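Local structure of dinitrogenase iron-molybdenum cofactor biosynthesis domain-containing protein (Pyrococcus horikoshii, 2YX6) at residues V3-E8 against S15-H20; R11-N16 against K38-V43. The protein is of unknown function but binds ADP and probably belongs with the small proteins related to iron-molybdenum cofactor biosynthesis factors. One frame throughout, in Å; residues are numbered along the deposited sequence.

Contact 1: V3-E8 against S15-H20; sequences VAIPAE and SNVSKH
A chi1 of 178° swings Ser15 OG to the side opposite its backbone N and places it 3.8 Å from Ala7 CB; Val17 likewise has CG1 anti to N (chi1 176°), leaving CG2 to meet CG2 of Ile5 at 3.8 Å. The motif is a single beta bridge, Ala7 with Val17, where the loop after strand 2-7 returns and crosses the last residues of segment 3-8 at about a right angle, at the end of that strand of the mixed sheet. Two backbone bonds flank the bridged pair. Ser18 N reaches Pro6 O at 2.9 Å, nearly straight but from well above the carbonyl plane, and Glu8 N gives to Asn16 O at 3.0 Å, almost along the C=O axis. Asn16 O is gripped twice, since Ser15 OG also donates to it, at 3.2 Å. That same OG is hydrogen-bonded to Asp9 N, tying the turn's start to its finish. With an alanine here the second donor to Asn16 O goes, and Asp9 N is likely to be left without its mate and the turn less firmly held. On the apolar side Ile5, Ala7 and Val17 all pack against Ile95 of helix 95-103, so the loop closes over a buried layer. Pro6 faces Ser18 instead: Ser18 OG, buried with no polar partner in the model, sits 3.1 Å from Pro6 CB.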
loop_
_atom_site.group_PDB
_atom_site.type_symbol
_atom_site.label_atom_id
_atom_site.label_comp_id
_atom_site.label_asym_id
_atom_site.label_seq_id
_atom_site.Cartn_x
_atom_site.Cartn_y
_atom_site.Cartn_z
ATOM N N VAL A 3 -4.597 8.259 4.278
ATOM C CA VAL A 3 -3.283 7.746 4.622
ATOM C C VAL A 3 -3.019 8.011 6.089
ATOM O O VAL A 3 -3.245 9.124 6.576
ATOM C CB VAL A 3 -2.226 8.390 3.736
ATOM C CG1 VAL A 3 -0.800 7.839 4.071
ATOM C CG2 VAL A 3 -2.636 8.179 2.248
ATOM N N ALA A 4 -2.542 6.967 6.769
ATOM C CA ALA A 4 -2.206 6.945 8.196
ATOM C C ALA A 4 -0.667 6.975 8.392
ATOM O O ALA A 4 0.030 6.253 7.729
ATOM C CB ALA A 4 -2.741 5.644 8.797
ATOM N N ILE A 5 -0.189 7.757 9.345
ATOM C CA ILE A 5 1.227 7.934 9.582
ATOM C C ILE A 5 1.492 8.004 11.090
ATOM O O ILE A 5 0.937 8.837 11.761
ATOM C CB ILE A 5 1.804 9.202 8.893
ATOM C CG1 ILE A 5 1.597 9.167 7.374
ATOM C CG2 ILE A 5 3.315 9.347 9.237
ATOM C CD1 ILE A 5 0.622 10.012 6.985
ATOM N N PRO A 6 2.395 7.134 11.609
ATOM C CA PRO A 6 2.714 7.182 13.053
ATOM C C PRO A 6 3.563 8.420 13.343
ATOM O O PRO A 6 4.517 8.697 12.578
ATOM C CB PRO A 6 3.520 5.894 13.300
ATOM C CG PRO A 6 4.249 5.612 11.974
ATOM C CD PRO A 6 3.221 6.148 10.876
ATOM N N ALA A 7 3.204 9.197 14.375
ATOM C CA ALA A 7 3.906 10.441 14.666
ATOM C C ALA A 7 4.707 10.291 15.928
ATOM O O ALA A 7 4.284 9.589 16.854
ATOM C CB ALA A 7 2.929 11.583 14.829
ATOM N N GLU A 8 5.834 10.995 15.976
ATOM C CA GLU A 8 6.715 10.980 17.124
ATOM C C GLU A 8 6.196 11.890 18.283
ATOM O O GLU A 8 6.458 11.660 19.466
ATOM C CB GLU A 8 8.109 11.398 16.651
ATOM C CG GLU A 8 9.155 11.488 17.746
ATOM C CD GLU A 8 10.439 12.179 17.278
ATOM O OE1 GLU A 8 10.913 11.894 16.151
ATOM O OE2 GLU A 8 10.971 13.028 18.041
ATOM N N SER A 15 5.144 16.986 12.849
ATOM C CA SER A 15 5.897 15.988 13.604
ATOM C C SER A 15 6.708 15.137 12.648
ATOM O O SER A 15 6.535 15.217 11.461
ATOM C CB SER A 15 4.970 15.081 14.437
ATOM O OG SER A 15 5.757 14.089 15.120
ATOM N N ASN A 16 7.614 14.328 13.154
ATOM C CA ASN A 16 8.331 13.397 12.276
ATOM C C ASN A 16 7.626 12.038 12.325
ATOM O O ASN A 16 6.937 11.733 13.286
ATOM C CB ASN A 16 9.778 13.212 12.747
ATOM C CG ASN A 16 10.633 14.505 12.657
ATOM O OD1 ASN A 16 10.731 15.155 11.607
ATOM N ND2 ASN A 16 11.290 14.843 13.771
ATOM N N VAL A 17 7.835 11.217 11.308
ATOM C CA VAL A 17 7.410 9.837 11.343
ATOM C C VAL A 17 8.100 9.205 12.530
ATOM O O VAL A 17 9.289 9.323 12.663
ATOM C CB VAL A 17 7.759 9.094 9.983
ATOM C CG1 VAL A 17 7.389 7.572 10.023
ATOM C CG2 VAL A 17 7.097 9.834 8.767
ATOM N N SER A 18 7.338 8.572 13.416
ATOM C CA SER A 18 7.919 7.841 14.536
ATOM C C SER A 18 8.723 6.687 13.987
ATOM O O SER A 18 8.281 5.966 13.091
ATOM C CB SER A 18 6.829 7.327 15.470
ATOM O OG SER A 18 6.182 6.232 14.837
ATOM N N LYS A 19 9.916 6.507 14.512
ATOM C CA LYS A 19 10.753 5.433 14.012
ATOM C C LYS A 19 10.229 4.023 14.371
ATOM O O LYS A 19 10.547 3.068 13.671
ATOM C CB LYS A 19 12.247 5.654 14.383
ATOM C CG LYS A 19 12.878 6.912 13.618
ATOM C CD LYS A 19 14.435 6.912 13.605
ATOM C CE LYS A 19 14.943 7.837 12.526
ATOM N NZ LYS A 19 13.846 7.968 11.497
ATOM N N HIS A 20 9.408 3.891 15.418
ATOM C CA HIS A 20 8.836 2.569 15.754
ATOM C C HIS A 20 7.313 2.564 15.740
ATOM O O HIS A 20 6.692 3.052 16.667
ATOM C CB HIS A 20 9.320 2.046 17.126
ATOM C CG HIS A 20 10.793 1.746 17.179
ATOM N ND1 HIS A 20 11.361 0.684 16.506
ATOM C CD2 HIS A 20 11.806 2.348 17.857
ATOM C CE1 HIS A 20 12.662 0.654 16.750
ATOM N NE2 HIS A 20 12.959 1.661 17.555
#

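Contact 2: R11-N16 against K38-V43; sequences RGIKSN and KNVEVV
Ile13 and Val40 make the one side-chain pair of this contact, crossing at about a right angle: CG2 of Ile13 rests over both methyls of Val40, 3.7 Å from CG1 and 3.8 Å from CG2. Ile13 has CG1 set between its backbone N and carbonyl carbon (chi1 69°), and this leaves CG2 as the branch that meets the strand. Two residues along the strand, Val42 lays its CG2 on the bare backbone of Gly12, 3.6 Å from CA. Glycine suits the spot on two counts: its phi is positive, and a beta carbon would come very close to that valine methyl. Val40 and Val42 present the same side of strand 36-44 to the loop, the regular alternation of a beta strand.

The next shell fixes the loop's shape. Residues 13-14 form a short 3-10 turn, with Lys14 N bonded to Arg11 O at 3.1 Å and Ser15 N to Gly12 O at 3.0 Å. Lys14 CB lies over the centre of one face of the Arg11 guanidinium, whose NH1 makes a weak bond to Lys14 O. Farther out, backbone bonds from Ile13 to Ser96 and from Ser15 to Ile95 fasten the turn to the start of helix 95-103, while Val40 also rests on Val28 of the neighbouring strand 26-33. Across the contact itself the chemistry is wholly apolar, so the approach of loop and edge strand probably rests on methyl packing and the bare CA of Gly12 rather than on polar pairing.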
loop_
_atom_site.group_PDB
_atom_site.type_symbol
_atom_site.label_atom_id
_atom_site.label_comp_id
_atom_site.label_asym_id
_atom_site.label_seq_id
_atom_site.Cartn_x
_atom_site.Cartn_y
_atom_site.Cartn_z
ATOM N N ARG A 11 2.572 16.836 17.245
ATOM C CA ARG A 11 2.654 18.003 16.362
ATOM C C ARG A 11 1.983 17.923 14.975
ATOM O O ARG A 11 2.219 18.799 14.146
ATOM C CB ARG A 11 4.122 18.458 16.241
ATOM C CG ARG A 11 4.424 19.669 17.083
ATOM C CD ARG A 11 5.910 19.867 17.387
ATOM N NE ARG A 11 6.798 19.748 16.212
ATOM C CZ ARG A 11 7.345 20.763 15.512
ATOM N NH1 ARG A 11 8.144 20.469 14.499
ATOM N NH2 ARG A 11 7.113 22.056 15.789
ATOM N N GLY A 12 1.159 16.893 14.716
ATOM C CA GLY A 12 0.441 16.761 13.425
ATOM C C GLY A 12 1.389 16.659 12.232
ATOM O O GLY A 12 2.421 15.962 12.308
ATOM N N ILE A 13 1.073 17.375 11.150
ATOM C CA ILE A 13 1.947 17.371 9.990
ATOM C C ILE A 13 3.323 18.055 10.176
ATOM O O ILE A 13 4.166 18.007 9.264
ATOM C CB ILE A 13 1.245 17.972 8.778
ATOM C CG1 ILE A 13 1.046 19.464 9.009
ATOM C CG2 ILE A 13 0.030 17.165 8.487
ATOM C CD1 ILE A 13 0.735 20.245 7.797
ATOM N N LYS A 14 3.551 18.644 11.356
ATOM C CA LYS A 14 4.866 19.155 11.711
ATOM C C LYS A 14 5.710 18.166 12.546
ATOM O O LYS A 14 6.891 18.478 12.882
ATOM C CB LYS A 14 4.787 20.495 12.403
ATOM C CG LYS A 14 4.137 21.595 11.559
ATOM C CD LYS A 14 4.123 22.894 12.344
ATOM C CE LYS A 14 3.567 24.099 11.644
ATOM N NZ LYS A 14 3.771 25.289 12.594
ATOM N N SER A 15 5.144 16.986 12.849
ATOM C CA SER A 15 5.897 15.988 13.604
ATOM C C SER A 15 6.708 15.137 12.648
ATOM O O SER A 15 6.535 15.217 11.461
ATOM C CB SER A 15 4.970 15.081 14.437
ATOM O OG SER A 15 5.757 14.089 15.120
ATOM N N ASN A 16 7.614 14.328 13.154
ATOM C CA ASN A 16 8.331 13.397 12.276
ATOM C C ASN A 16 7.626 12.038 12.325
ATOM O O ASN A 16 6.937 11.733 13.286
ATOM C CB ASN A 16 9.778 13.212 12.747
ATOM C CG ASN A 16 10.633 14.505 12.657
ATOM O OD1 ASN A 16 10.731 15.155 11.607
ATOM N ND2 ASN A 16 11.290 14.843 13.771
ATOM N N LYS A 38 -6.962 17.281 1.657
ATOM C CA LYS A 38 -8.277 17.788 2.034
ATOM C C LYS A 38 -8.551 17.858 3.540
ATOM O O LYS A 38 -9.422 18.578 3.986
ATOM C CB LYS A 38 -9.348 16.938 1.349
ATOM C CG LYS A 38 -9.656 17.408 -0.077
ATOM C CD LYS A 38 -10.918 18.262 -0.122
ATOM C CE LYS A 38 -12.182 17.432 -0.374
ATOM N NZ LYS A 38 -12.457 17.379 -1.863
ATOM N N ASN A 39 -7.835 17.071 4.326
ATOM C CA ASN A 39 -8.108 16.989 5.737
ATOM C C ASN A 39 -6.895 16.379 6.425
ATOM O O ASN A 39 -6.280 15.443 5.862
ATOM C CB ASN A 39 -9.340 16.134 5.905
ATOM C CG ASN A 39 -9.965 16.265 7.262
ATOM O OD1 ASN A 39 -9.659 15.500 8.195
ATOM N ND2 ASN A 39 -10.900 17.198 7.381
ATOM N N VAL A 40 -6.530 16.933 7.587
ATOM C CA VAL A 40 -5.553 16.312 8.480
ATOM C C VAL A 40 -6.216 16.047 9.831
ATOM O O VAL A 40 -6.966 16.870 10.341
ATOM C CB VAL A 40 -4.344 17.188 8.684
ATOM C CG1 VAL A 40 -3.405 16.623 9.799
ATOM C CG2 VAL A 40 -3.626 17.419 7.356
ATOM N N GLU A 41 -5.991 14.862 10.381
ATOM C CA GLU A 41 -6.622 14.477 11.629
ATOM C C GLU A 41 -5.529 13.913 12.480
ATOM O O GLU A 41 -4.822 13.004 12.056
ATOM C CB GLU A 41 -7.778 13.493 11.363
ATOM C CG GLU A 41 -8.233 12.683 12.579
ATOM C CD GLU A 41 -9.732 12.807 12.893
ATOM O OE1 GLU A 41 -10.115 12.428 14.040
ATOM O OE2 GLU A 41 -10.543 13.302 12.037
ATOM N N VAL A 42 -5.387 14.471 13.686
ATOM C CA VAL A 42 -4.302 14.139 14.579
ATOM C C VAL A 42 -4.896 13.527 15.848
ATOM O O VAL A 42 -5.479 14.243 16.664
ATOM C CB VAL A 42 -3.562 15.382 14.970
ATOM C CG1 VAL A 42 -2.431 15.013 15.823
ATOM C CG2 VAL A 42 -3.067 16.141 13.698
ATOM N N VAL A 43 -4.835 12.208 15.981
ATOM C CA VAL A 43 -5.437 11.567 17.195
ATOM C C VAL A 43 -4.401 10.788 17.988
ATOM O O VAL A 43 -3.279 10.563 17.507
ATOM C CB VAL A 43 -6.655 10.717 16.852
ATOM C CG1 VAL A 43 -7.788 11.596 16.214
ATOM C CG2 VAL A 43 -6.251 9.676 15.901
#

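Both contacts belong to the one loop between strands 2-7 and 26-33, whose residues Ser15 and Asn16 they share. Along the chain strand 2-7 comes first, then 11-16, then 15-20, and last strand 36-44. Contact 1 sets the later part of the loop on strand 2-7; contact 2 leans the earlier part on strand 36-44. Their centres lie about 6 and 11 Å from that of the chain and about 9 Å apart. The loop thus links the middle strand to the outermost strand on one side of the sheet. Contact 1 lies nearer Val87, an ADP-binding residue, though no ADP is bound to this chain, whereas contact 2 lies away from the known ADP-binding residues.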